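Long-range contacts in Old Yellow Enzyme (Pichia, PDB 6AGZ), which probably catalyses the asymmetric reduction of the carbon-carbon double bond of enone compounds, using a bound flavin mononucleotide as redox cofactor: residues His106-Trp112 with Phe181-His187; Ala172-Gln177 with Val227-Val231; Ala233-Arg239 with Lys277-Ser283. All coordinates share one frame. Numbering follows the deposited sequence.

Overall arrangement
All three contacts belong to one eight-stranded TIM barrel, contacts 1 and 2 interleaved along the chain and contact 3 after both. Contact 1 pairs the third and fourth strands, contact 3 the fifth and sixth; strands 183-187 and 236-240 are neighbours, so the two, about 10 Å apart between centres, share one parallel sheet. Inside the barrel Glu185 OE1 lies 2.5 Å from Tyr281 OH, probably hydrogen-bonded. Contact 2 joins helices outside that sheet, its centre about 10 Å from contact 1 and 12 Å from contact 3: Ile176 reaches Val184, Val227 and Val231 rest on Val236. Contacts 1 and 3 converge on FMN, whose O2 accepts from Gln110 NE2 (2.9 Å) and Arg239 NH1 (2.8 Å).

Contact 1: His106-Trp112 with Phe181-His187; sequences HISMQLW and FDMVEVH. With FMN (flavin mononucleotide), chain C.
Strand 106-112 runs parallel to strand 183-187, crossing at -30° with axes 4.4 Å apart; Phe181 and Asp182 lead in as a loop, Asp182 bent at phi/psi -78/-36. Met109 CB lies over one face of the Phe181 ring, 3.7 Å from its centroid (CH-pi), and Met109 SD obliquely at 4.6 Å (Met-aromatic). Asp182 (chi1 m) holds Ile107 at both backbone ends: Ile107 N donates to Asp182 OD2 and Asp182 N to Ile107 O, each 2.9 Å; His101 also binds the carboxylate. Met183 O accepts Met109 N at 3.2 Å. Val184 pairs with Met109 and packs its CG2 3.5 Å from Leu111 CG. Glu185 gives its N to Met109 O and takes Leu111 N on its O, both 2.7 Å; its carboxylate turns chiefly to Tyr281. Opposite it, extended Gln110 (chi1 and chi2 t) bonds FMN through OE1 to N3 and NE2 to O2, both 2.9 Å, near the barrel strand's C-terminal end. His187 N reaches Leu111 O at 3.2 Å; its ring, with Gln110 NE2 over one face and NE2 3.4 Å from FMN O2, lies nearly parallel to Trp112 but slid aside. Strands 63-70 and 236-240 flank the pair; helix 87-102 covers Ile107, Met109 and Phe181.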
loop_
_atom_site.group_PDB
_atom_site.type_symbol
_atom_site.label_atom_id
_atom_site.label_comp_id
_atom_site.label_asym_id
_atom_site.label_seq_id
_atom_site.Cartn_x
_atom_site.Cartn_y
_atom_site.Cartn_z
ATOM N N HIS A 106 -30.123 -1.766 -13.848
ATOM C CA HIS A 106 -28.968 -1.712 -14.728
ATOM C C HIS A 106 -28.079 -2.912 -14.436
ATOM O O HIS A 106 -28.113 -3.481 -13.342
ATOM C CB HIS A 106 -28.198 -0.400 -14.541
ATOM C CG HIS A 106 -29.086 0.797 -14.399
ATOM N ND1 HIS A 106 -29.387 1.633 -15.452
ATOM C CD2 HIS A 106 -29.750 1.292 -13.326
ATOM C CE1 HIS A 106 -30.191 2.595 -15.034
ATOM N NE2 HIS A 106 -30.427 2.410 -13.748
ATOM N N ILE A 107 -27.279 -3.304 -15.424
ATOM C CA ILE A 107 -26.547 -4.562 -15.346
ATOM C C ILE A 107 -25.167 -4.412 -15.975
ATOM O O ILE A 107 -25.004 -3.761 -17.012
ATOM C CB ILE A 107 -27.344 -5.710 -16.004
ATOM C CG1 ILE A 107 -26.653 -7.054 -15.770
ATOM C CG2 ILE A 107 -27.564 -5.446 -17.491
ATOM C CD1 ILE A 107 -27.531 -8.243 -16.087
ATOM N N SER A 108 -24.172 -5.008 -15.321
ATOM C CA SER A 108 -22.818 -5.130 -15.833
ATOM C C SER A 108 -22.476 -6.608 -15.966
ATOM O O SER A 108 -22.925 -7.434 -15.168
ATOM C CB SER A 108 -21.807 -4.441 -14.904
ATOM O OG SER A 108 -20.475 -4.802 -15.230
ATOM N N MET A 109 -21.690 -6.945 -16.983
ATOM C CA MET A 109 -21.243 -8.316 -17.193
ATOM C C MET A 109 -19.786 -8.447 -16.771
ATOM O O MET A 109 -18.928 -7.695 -17.246
ATOM C CB MET A 109 -21.408 -8.748 -18.649
ATOM C CG MET A 109 -20.612 -10.009 -18.978
ATOM S SD MET A 109 -20.974 -10.756 -20.577
ATOM C CE MET A 109 -22.500 -11.619 -20.220
ATOM N N GLN A 110 -19.510 -9.400 -15.885
ATOM C CA GLN A 110 -18.142 -9.726 -15.510
ATOM C C GLN A 110 -17.592 -10.764 -16.479
ATOM O O GLN A 110 -18.252 -11.769 -16.761
ATOM C CB GLN A 110 -18.073 -10.250 -14.075
ATOM C CG GLN A 110 -16.650 -10.386 -13.553
ATOM C CD GLN A 110 -16.565 -11.196 -12.275
ATOM O OE1 GLN A 110 -17.126 -12.286 -12.182
ATOM N NE2 GLN A 110 -15.860 -10.666 -11.282
ATOM N N LEU A 111 -16.390 -10.514 -16.992
ATOM C CA LEU A 111 -15.740 -11.414 -17.936
ATOM C C LEU A 111 -14.782 -12.338 -17.194
ATOM O O LEU A 111 -13.937 -11.873 -16.422
ATOM C CB LEU A 111 -14.990 -10.633 -19.014
ATOM C CG LEU A 111 -15.848 -9.854 -20.010
ATOM C CD1 LEU A 111 -14.975 -9.245 -21.101
ATOM C CD2 LEU A 111 -16.931 -10.740 -20.609
ATOM N N TRP A 112 -14.905 -13.637 -17.448
ATOM C CA TRP A 112 -14.159 -14.662 -16.733
ATOM C C TRP A 112 -13.065 -15.239 -17.622
ATOM O O TRP A 112 -13.245 -15.380 -18.835
ATOM C CB TRP A 112 -15.093 -15.786 -16.276
ATOM C CG TRP A 112 -14.725 -16.420 -14.967
ATOM C CD1 TRP A 112 -13.693 -16.075 -14.143
ATOM C CD2 TRP A 112 -15.400 -17.510 -14.329
ATOM N NE1 TRP A 112 -13.686 -16.884 -13.030
ATOM C CE2 TRP A 112 -14.727 -17.770 -13.119
ATOM C CE3 TRP A 112 -16.518 -18.283 -14.659
ATOM C CZ2 TRP A 112 -15.126 -18.778 -12.247
ATOM C CZ3 TRP A 112 -16.913 -19.281 -13.790
ATOM C CH2 TRP A 112 -16.219 -19.520 -12.599
ATOM N N PHE A 181 -25.149 -4.313 -22.336
ATOM C CA PHE A 181 -24.780 -4.163 -20.935
ATOM C C PHE A 181 -24.299 -2.742 -20.656
ATOM O O PHE A 181 -23.755 -2.062 -21.530
ATOM C CB PHE A 181 -23.683 -5.160 -20.553
ATOM C CG PHE A 181 -24.157 -6.581 -20.437
ATOM C CD1 PHE A 181 -24.683 -7.054 -19.244
ATOM C CD2 PHE A 181 -24.059 -7.451 -21.511
ATOM C CE1 PHE A 181 -25.113 -8.363 -19.129
ATOM C CE2 PHE A 181 -24.488 -8.762 -21.401
ATOM C CZ PHE A 181 -25.015 -9.218 -20.209
ATOM N N ASP A 182 -24.499 -2.294 -19.414
ATOM C CA ASP A 182 -24.077 -0.948 -19.044
ATOM C C ASP A 182 -22.574 -0.881 -18.801
ATOM O O ASP A 182 -21.936 0.126 -19.126
ATOM C CB ASP A 182 -24.843 -0.475 -17.808
ATOM C CG ASP A 182 -26.340 -0.414 -18.039
ATOM O OD1 ASP A 182 -26.805 0.552 -18.682
ATOM O OD2 ASP A 182 -27.054 -1.330 -17.582
ATOM N N MET A 183 -21.994 -1.936 -18.232
ATOM C CA MET A 183 -20.556 -2.016 -18.041
ATOM C C MET A 183 -20.084 -3.418 -18.386
ATOM O O MET A 183 -20.878 -4.345 -18.569
ATOM C CB MET A 183 -20.134 -1.682 -16.603
ATOM C CG MET A 183 -20.512 -0.298 -16.128
ATOM S SD MET A 183 -22.058 -0.310 -15.208
ATOM C CE MET A 183 -22.110 1.384 -14.625
ATOM N N VAL A 184 -18.766 -3.560 -18.471
ATOM C CA VAL A 184 -18.112 -4.855 -18.565
ATOM C C VAL A 184 -17.022 -4.885 -17.501
ATOM O O VAL A 184 -16.209 -3.958 -17.408
ATOM C CB VAL A 184 -17.558 -5.120 -19.982
ATOM C CG1 VAL A 184 -16.388 -4.196 -20.335
ATOM C CG2 VAL A 184 -17.178 -6.573 -20.140
ATOM N N GLU A 185 -17.048 -5.909 -16.654
ATOM C CA GLU A 185 -16.175 -5.980 -15.489
ATOM C C GLU A 185 -15.116 -7.047 -15.717
ATOM O O GLU A 185 -15.443 -8.214 -15.957
ATOM C CB GLU A 185 -16.966 -6.275 -14.215
ATOM C CG GLU A 185 -16.082 -6.503 -12.998
ATOM C CD GLU A 185 -16.875 -6.766 -11.736
ATOM O OE1 GLU A 185 -17.968 -6.180 -11.586
ATOM O OE2 GLU A 185 -16.409 -7.562 -10.895
ATOM N N VAL A 186 -13.853 -6.646 -15.635
ATOM C CA VAL A 186 -12.739 -7.566 -15.822
ATOM C C VAL A 186 -12.486 -8.283 -14.501
ATOM O O VAL A 186 -12.104 -7.663 -13.505
ATOM C CB VAL A 186 -11.489 -6.831 -16.313
ATOM C CG1 VAL A 186 -10.306 -7.754 -16.296
ATOM C CG2 VAL A 186 -11.717 -6.294 -17.718
ATOM N N HIS A 187 -12.722 -9.594 -14.488
ATOM C CA HIS A 187 -12.454 -10.427 -13.319
ATOM C C HIS A 187 -10.951 -10.657 -13.231
ATOM O O HIS A 187 -10.373 -11.365 -14.062
ATOM C CB HIS A 187 -13.214 -11.746 -13.420
ATOM C CG HIS A 187 -13.231 -12.543 -12.152
ATOM N ND1 HIS A 187 -12.345 -12.324 -11.119
ATOM C CD2 HIS A 187 -14.029 -13.562 -11.753
ATOM C CE1 HIS A 187 -12.597 -13.173 -10.138
ATOM N NE2 HIS A 187 -13.614 -13.934 -10.497
HETATM N N1 FMN C . -17.149 -13.398 -7.358
HETATM C C2 FMN C . -16.708 -13.078 -8.628
HETATM O O2 FMN C . -15.962 -12.114 -8.796
HETATM N N3 FMN C . -17.099 -13.837 -9.712
HETATM C C4 FMN C . -17.934 -14.918 -9.527
HETATM O O4 FMN C . -18.288 -15.601 -10.487
HETATM C C4A FMN C . -18.378 -15.240 -8.251
HETATM N N5 FMN C . -19.211 -16.320 -8.071
HETATM C C5A FMN C . -19.659 -16.644 -6.809
HETATM C C6 FMN C . -20.499 -17.737 -6.636
HETATM C C7 FMN C . -20.954 -18.071 -5.367
HETATM C C7M FMN C . -21.863 -19.248 -5.182
HETATM C C8 FMN C . -20.568 -17.315 -4.269
HETATM C C8M FMN C . -21.059 -17.675 -2.898
HETATM C C9 FMN C . -19.726 -16.225 -4.443
HETATM C C9A FMN C . -19.269 -15.884 -5.713
HETATM N N10 FMN C . -18.429 -14.799 -5.891
HETATM C C10 FMN C . -17.984 -14.478 -7.161
HETATM C "C1'" FMN C . -18.013 -13.965 -4.713
HETATM C "C2'" FMN C . -19.114 -12.929 -4.468
HETATM O "O2'" FMN C . -19.223 -12.091 -5.598
HETATM C "C3'" FMN C . -18.882 -12.085 -3.216
HETATM O "O3'" FMN C . -17.709 -11.317 -3.360
HETATM C "C4'" FMN C . -18.785 -12.963 -1.972
HETATM O "O4'" FMN C . -19.842 -13.896 -1.968
HETATM C "C5'" FMN C . -18.857 -12.141 -0.691
HETATM O "O5'" FMN C . -20.030 -11.358 -0.699
HETATM P P FMN C . -21.247 -11.716 0.293
HETATM O O1P FMN C . -20.718 -11.819 1.704
HETATM O O2P FMN C . -22.296 -10.632 0.229
HETATM O O3P FMN C . -21.855 -13.031 -0.128
HETATM O O HOH W 1 -11.200 -12.201 -16.464
#

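Contact 2: Ala172-Gln177 with Val227-Val231; sequences AKNAIQ and VIEAV
Both segments are helical, Ala172-Gln177 within helix 158-179 and Val227-Val231 at the end of helix 218-231. Their short axes stand 10.0 Å apart and run in roughly the same direction, crossing at -37°. The closest CA pairs, Ala172 with Val227 and Lys173 with Val231, are both 6.6 Å apart. Ile176 N to Ala172 O and Val231 N to Val227 O, each 2.9 Å, hold the turns, and a wider pi-type turn spans 174-177. Ala172 points across and sets its CB 3.8 Å from Val227 CG1. Val231 (chi1 m) is the knob, seated in a hole formed by Ala172, Lys173, Ile176 and Gln177; its CG1 lies 3.9 Å from Ile176 CB and equally 3.9 Å from Ala172 O. Ala230 CB fits against Lys173 CG at 4.2 Å. Toward solvent, Lys173 curls back (chi3 and chi4 p) so that NZ donates to Gln177 OE1 of its own helix at 3.1 Å; Gln177 NE2 merely touches Ala230 O at 3.7 Å, too far for a hydrogen bond. Ala172 and Val227 also rest on Val184, and Val227 and Val231 on Val236. This is a single knob-into-hole contact between neighbouring helices in the outer layer of a TIM barrel.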
loop_
_atom_site.group_PDB
_atom_site.type_symbol
_atom_site.label_atom_id
_atom_site.label_comp_id
_atom_site.label_asym_id
_atom_site.label_seq_id
_atom_site.Cartn_x
_atom_site.Cartn_y
_atom_site.Cartn_z
ATOM N N ALA A 172 -15.850 -7.839 -24.792
ATOM C CA ALA A 172 -16.328 -6.553 -24.296
ATOM C C ALA A 172 -17.225 -5.866 -25.318
ATOM O O ALA A 172 -18.253 -5.278 -24.958
ATOM C CB ALA A 172 -15.144 -5.659 -23.930
ATOM N N LYS A 173 -16.853 -5.931 -26.600
ATOM C CA LYS A 173 -17.695 -5.342 -27.639
ATOM C C LYS A 173 -19.029 -6.070 -27.747
ATOM O O LYS A 173 -20.078 -5.431 -27.901
ATOM C CB LYS A 173 -16.961 -5.353 -28.980
ATOM C CG LYS A 173 -15.827 -4.344 -29.071
ATOM C CD LYS A 173 -14.975 -4.576 -30.308
ATOM C CE LYS A 173 -15.770 -4.363 -31.587
ATOM N NZ LYS A 173 -16.199 -2.947 -31.754
ATOM N N ASN A 174 -19.012 -7.404 -27.671
ATOM C CA ASN A 174 -20.263 -8.158 -27.689
ATOM C C ASN A 174 -21.159 -7.772 -26.520
ATOM O O ASN A 174 -22.374 -7.608 -26.685
ATOM C CB ASN A 174 -19.979 -9.660 -27.662
ATOM C CG ASN A 174 -19.379 -10.167 -28.956
ATOM O OD1 ASN A 174 -19.429 -9.492 -29.984
ATOM N ND2 ASN A 174 -18.811 -11.366 -28.914
ATOM N N ALA A 175 -20.578 -7.622 -25.329
ATOM C CA ALA A 175 -21.372 -7.296 -24.149
ATOM C C ALA A 175 -21.955 -5.891 -24.246
ATOM O O ALA A 175 -23.171 -5.697 -24.126
ATOM C CB ALA A 175 -20.517 -7.442 -22.888
ATOM N N ILE A 176 -21.098 -4.894 -24.472
ATOM C CA ILE A 176 -21.540 -3.503 -24.421
ATOM C C ILE A 176 -22.397 -3.160 -25.633
ATOM O O ILE A 176 -23.521 -2.662 -25.498
ATOM C CB ILE A 176 -20.328 -2.561 -24.307
ATOM C CG1 ILE A 176 -19.577 -2.816 -22.999
ATOM C CG2 ILE A 176 -20.771 -1.108 -24.402
ATOM C CD1 ILE A 176 -20.425 -2.608 -21.763
ATOM N N GLN A 177 -21.882 -3.416 -26.833
ATOM C CA GLN A 177 -22.499 -2.897 -28.047
ATOM C C GLN A 177 -23.608 -3.794 -28.586
ATOM O O GLN A 177 -24.633 -3.287 -29.055
ATOM C CB GLN A 177 -21.426 -2.683 -29.117
ATOM C CG GLN A 177 -20.398 -1.630 -28.729
ATOM C CD GLN A 177 -19.136 -1.701 -29.565
ATOM O OE1 GLN A 177 -18.992 -2.572 -30.422
ATOM N NE2 GLN A 177 -18.212 -0.780 -29.316
ATOM N N VAL A 227 -9.686 -2.599 -23.772
ATOM C CA VAL A 227 -11.133 -2.580 -23.574
ATOM C C VAL A 227 -11.643 -1.148 -23.450
ATOM O O VAL A 227 -12.714 -0.810 -23.967
ATOM C CB VAL A 227 -11.514 -3.436 -22.352
ATOM C CG1 VAL A 227 -12.979 -3.246 -21.996
ATOM C CG2 VAL A 227 -11.229 -4.904 -22.628
ATOM N N ILE A 228 -10.886 -0.283 -22.768
ATOM C CA ILE A 228 -11.268 1.123 -22.663
ATOM C C ILE A 228 -11.296 1.768 -24.041
ATOM O O ILE A 228 -12.224 2.515 -24.375
ATOM C CB ILE A 228 -10.318 1.873 -21.709
ATOM C CG1 ILE A 228 -10.610 1.503 -20.254
ATOM C CG2 ILE A 228 -10.434 3.378 -21.903
ATOM C CD1 ILE A 228 -9.683 2.175 -19.264
ATOM N N GLU A 229 -10.284 1.487 -24.865
ATOM C CA GLU A 229 -10.297 1.991 -26.234
ATOM C C GLU A 229 -11.480 1.436 -27.018
ATOM O O GLU A 229 -12.019 2.119 -27.897
ATOM C CB GLU A 229 -8.979 1.651 -26.931
ATOM C CG GLU A 229 -8.955 1.964 -28.420
ATOM C CD GLU A 229 -7.560 1.905 -29.009
ATOM O OE1 GLU A 229 -7.050 2.963 -29.434
ATOM O OE2 GLU A 229 -6.971 0.803 -29.043
ATOM N N ALA A 230 -11.916 0.216 -26.698
ATOM C CA ALA A 230 -13.008 -0.397 -27.449
ATOM C C ALA A 230 -14.354 0.221 -27.087
ATOM O O ALA A 230 -15.112 0.640 -27.971
ATOM C CB ALA A 230 -13.026 -1.906 -27.207
ATOM N N VAL A 231 -14.674 0.290 -25.795
ATOM C CA VAL A 231 -16.021 0.636 -25.352
ATOM C C VAL A 231 -16.076 1.886 -24.486
ATOM O O VAL A 231 -17.183 2.329 -24.144
ATOM C CB VAL A 231 -16.686 -0.542 -24.608
ATOM C CG1 VAL A 231 -16.756 -1.768 -25.507
ATOM C CG2 VAL A 231 -15.930 -0.854 -23.326
#

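Contact 3: Ala233-Arg239 with Lys277-Ser283; sequences ADHVAVR and KRLAYVS. With FMN (flavin mononucleotide), chain C.
Backbone bonding ties the segments at two levels. Before the strands, at their N-terminal ends, Ala233 and Asp234 form a short 3-10 turn, and Ala280 N donates to Val236 O at 2.8 Å and weakly to Ala233 O at 3.3 Å. Further along, Ser283 N meets Val238 O at 2.8 Å, where strands 236-239 and 281-283 run parallel, crossing at -18° with axes 4.7 Å apart and Arg239 level with Ser283. These are the fifth and sixth strands of the TIM barrel. Apolar contacts separate by face: Val236 CG1 and Val238 CG1 touch Leu279 CD2 and CD1 at 3.8 and 3.9 Å, toward the helices, while in the barrel interior Ala237 CB sits 3.4 Å over the Tyr281 ring centroid, a CH-pi contact; Tyr281 OH goes on to Glu185 and Ser108. Arg239, extended (chi1 and chi2 t), bonds the cofactor: NH1 to FMN O2 (2.8 Å) and O2' (2.9 Å). Its NE donates weakly to Ser283 OG at 3.0 Å, and a water bridges NH2 (2.7 Å) and that hydroxyl (2.5 Å).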
loop_
_atom_site.group_PDB
_atom_site.type_symbol
_atom_site.label_atom_id
_atom_site.label_comp_id
_atom_site.label_asym_id
_atom_site.label_seq_id
_atom_site.Cartn_x
_atom_site.Cartn_y
_atom_site.Cartn_z
ATOM N N ALA A 233 -14.097 4.183 -21.057
ATOM C CA ALA A 233 -13.746 3.876 -19.673
ATOM C C ALA A 233 -14.981 3.770 -18.785
ATOM O O ALA A 233 -15.020 2.946 -17.863
ATOM C CB ALA A 233 -12.787 4.934 -19.130
ATOM N N ASP A 234 -16.001 4.591 -19.042
ATOM C CA ASP A 234 -17.197 4.567 -18.205
ATOM C C ASP A 234 -18.033 3.306 -18.390
ATOM O O ASP A 234 -19.041 3.149 -17.692
ATOM C CB ASP A 234 -18.054 5.807 -18.471
ATOM C CG ASP A 234 -18.030 6.235 -19.922
ATOM O OD1 ASP A 234 -17.820 5.371 -20.799
ATOM O OD2 ASP A 234 -18.216 7.441 -20.186
ATOM N N HIS A 235 -17.648 2.410 -19.302
ATOM C CA HIS A 235 -18.297 1.116 -19.462
ATOM C C HIS A 235 -17.392 -0.032 -19.026
ATOM O O HIS A 235 -17.656 -1.190 -19.369
ATOM C CB HIS A 235 -18.737 0.914 -20.913
ATOM C CG HIS A 235 -19.676 1.966 -21.417
ATOM N ND1 HIS A 235 -21.042 1.888 -21.245
ATOM C CD2 HIS A 235 -19.448 3.113 -22.098
ATOM C CE1 HIS A 235 -21.614 2.945 -21.794
ATOM N NE2 HIS A 235 -20.668 3.704 -22.318
ATOM N N VAL A 236 -16.331 0.264 -18.276
ATOM C CA VAL A 236 -15.318 -0.719 -17.909
ATOM C C VAL A 236 -15.153 -0.727 -16.394
ATOM O O VAL A 236 -15.250 0.319 -15.742
ATOM C CB VAL A 236 -13.967 -0.427 -18.602
ATOM C CG1 VAL A 236 -12.930 -1.484 -18.247
ATOM C CG2 VAL A 236 -14.148 -0.357 -20.106
ATOM N N ALA A 237 -14.907 -1.912 -15.839
ATOM C CA ALA A 237 -14.633 -2.080 -14.421
ATOM C C ALA A 237 -13.643 -3.226 -14.254
ATOM O O ALA A 237 -13.216 -3.850 -15.229
ATOM C CB ALA A 237 -15.922 -2.334 -13.638
ATOM N N VAL A 238 -13.284 -3.506 -13.002
ATOM C CA VAL A 238 -12.328 -4.562 -12.689
ATOM C C VAL A 238 -12.545 -4.975 -11.242
ATOM O O VAL A 238 -12.973 -4.169 -10.410
ATOM C CB VAL A 238 -10.872 -4.092 -12.946
ATOM C CG1 VAL A 238 -10.494 -2.964 -11.994
ATOM C CG2 VAL A 238 -9.892 -5.254 -12.837
ATOM N N ARG A 239 -12.267 -6.242 -10.943
ATOM C CA ARG A 239 -12.332 -6.741 -9.576
ATOM C C ARG A 239 -10.969 -7.263 -9.146
ATOM O O ARG A 239 -10.285 -7.949 -9.912
ATOM C CB ARG A 239 -13.383 -7.843 -9.420
ATOM C CG ARG A 239 -13.588 -8.253 -7.970
ATOM C CD ARG A 239 -14.805 -9.133 -7.785
ATOM N NE ARG A 239 -15.567 -8.730 -6.606
ATOM C CZ ARG A 239 -16.537 -9.453 -6.059
ATOM N NH1 ARG A 239 -16.864 -10.629 -6.575
ATOM N NH2 ARG A 239 -17.176 -9.003 -4.989
ATOM N N LYS A 277 -9.519 8.838 -18.332
ATOM C CA LYS A 277 -10.128 7.525 -18.554
ATOM C C LYS A 277 -10.406 6.920 -17.182
ATOM O O LYS A 277 -9.617 6.126 -16.661
ATOM C CB LYS A 277 -9.234 6.631 -19.409
ATOM C CG LYS A 277 -8.801 7.264 -20.721
ATOM C CD LYS A 277 -8.022 6.282 -21.574
ATOM C CE LYS A 277 -6.865 5.677 -20.798
ATOM N NZ LYS A 277 -6.632 4.257 -21.174
ATOM N N ARG A 278 -11.546 7.292 -16.609
ATOM C CA ARG A 278 -11.949 6.860 -15.278
ATOM C C ARG A 278 -12.870 5.655 -15.408
ATOM O O ARG A 278 -13.916 5.739 -16.062
ATOM C CB ARG A 278 -12.648 7.997 -14.531
ATOM C CG ARG A 278 -13.432 7.563 -13.298
ATOM C CD ARG A 278 -12.537 7.378 -12.082
ATOM N NE ARG A 278 -11.952 8.638 -11.634
ATOM C CZ ARG A 278 -11.069 8.745 -10.644
ATOM N NH1 ARG A 278 -10.662 7.661 -9.997
ATOM N NH2 ARG A 278 -10.587 9.932 -10.308
ATOM N N LEU A 279 -12.477 4.538 -14.798
ATOM C CA LEU A 279 -13.309 3.344 -14.824
ATOM C C LEU A 279 -14.661 3.623 -14.177
ATOM O O LEU A 279 -14.799 4.511 -13.331
ATOM C CB LEU A 279 -12.618 2.186 -14.101
ATOM C CG LEU A 279 -11.315 1.641 -14.688
ATOM C CD1 LEU A 279 -10.839 0.430 -13.895
ATOM C CD2 LEU A 279 -11.493 1.287 -16.155
ATOM N N ALA A 280 -15.670 2.858 -14.597
ATOM C CA ALA A 280 -16.988 2.976 -13.983
ATOM C C ALA A 280 -16.914 2.697 -12.488
ATOM O O ALA A 280 -17.467 3.447 -11.676
ATOM C CB ALA A 280 -17.974 2.028 -14.666
ATOM N N TYR A 281 -16.217 1.629 -12.106
ATOM C CA TYR A 281 -16.019 1.304 -10.700
ATOM C C TYR A 281 -14.878 0.306 -10.578
ATOM O O TYR A 281 -14.500 -0.357 -11.547
ATOM C CB TYR A 281 -17.296 0.743 -10.062
ATOM C CG TYR A 281 -17.790 -0.553 -10.674
ATOM C CD1 TYR A 281 -18.646 -0.546 -11.768
ATOM C CD2 TYR A 281 -17.411 -1.783 -10.148
ATOM C CE1 TYR A 281 -19.106 -1.726 -12.326
ATOM C CE2 TYR A 281 -17.864 -2.968 -10.699
ATOM C CZ TYR A 281 -18.711 -2.933 -11.787
ATOM O OH TYR A 281 -19.162 -4.109 -12.340
ATOM N N VAL A 282 -14.329 0.217 -9.369
ATOM C CA VAL A 282 -13.362 -0.810 -9.003
ATOM C C VAL A 282 -13.985 -1.660 -7.904
ATOM O O VAL A 282 -14.417 -1.128 -6.875
ATOM C CB VAL A 282 -12.024 -0.205 -8.540
ATOM C CG1 VAL A 282 -11.110 -1.290 -7.998
ATOM C CG2 VAL A 282 -11.351 0.529 -9.688
ATOM N N SER A 283 -14.038 -2.970 -8.125
ATOM C CA SER A 283 -14.688 -3.893 -7.205
ATOM C C SER A 283 -13.646 -4.549 -6.306
ATOM O O SER A 283 -12.650 -5.089 -6.795
ATOM C CB SER A 283 -15.473 -4.959 -7.969
ATOM O OG SER A 283 -16.170 -5.807 -7.074
HETATM N N1 FMN C . -17.149 -13.398 -7.358
HETATM C C2 FMN C . -16.708 -13.078 -8.628
HETATM O O2 FMN C . -15.962 -12.114 -8.796
HETATM N N3 FMN C . -17.099 -13.837 -9.712
HETATM C C4 FMN C . -17.934 -14.918 -9.527
HETATM O O4 FMN C . -18.288 -15.601 -10.487
HETATM C C4A FMN C . -18.378 -15.240 -8.251
HETATM N N5 FMN C . -19.211 -16.320 -8.071
HETATM C C5A FMN C . -19.659 -16.644 -6.809
HETATM C C6 FMN C . -20.499 -17.737 -6.636
HETATM C C7 FMN C . -20.954 -18.071 -5.367
HETATM C C7M FMN C . -21.863 -19.248 -5.182
HETATM C C8 FMN C . -20.568 -17.315 -4.269
HETATM C C8M FMN C . -21.059 -17.675 -2.898
HETATM C C9 FMN C . -19.726 -16.225 -4.443
HETATM C C9A FMN C . -19.269 -15.884 -5.713
HETATM N N10 FMN C . -18.429 -14.799 -5.891
HETATM C C10 FMN C . -17.984 -14.478 -7.161
HETATM C "C1'" FMN C . -18.013 -13.965 -4.713
HETATM C "C2'" FMN C . -19.114 -12.929 -4.468
HETATM O "O2'" FMN C . -19.223 -12.091 -5.598
HETATM C "C3'" FMN C . -18.882 -12.085 -3.216
HETATM O "O3'" FMN C . -17.709 -11.317 -3.360
HETATM C "C4'" FMN C . -18.785 -12.963 -1.972
HETATM O "O4'" FMN C . -19.842 -13.896 -1.968
HETATM C "C5'" FMN C . -18.857 -12.141 -0.691
HETATM O "O5'" FMN C . -20.030 -11.358 -0.699
HETATM P P FMN C . -21.247 -11.716 0.293
HETATM O O1P FMN C . -20.718 -11.819 1.704
HETATM O O2P FMN C . -22.296 -10.632 0.229
HETATM O O3P FMN C . -21.855 -13.031 -0.128
HETATM O O HOH W 2 -16.585 -6.347 -4.656
#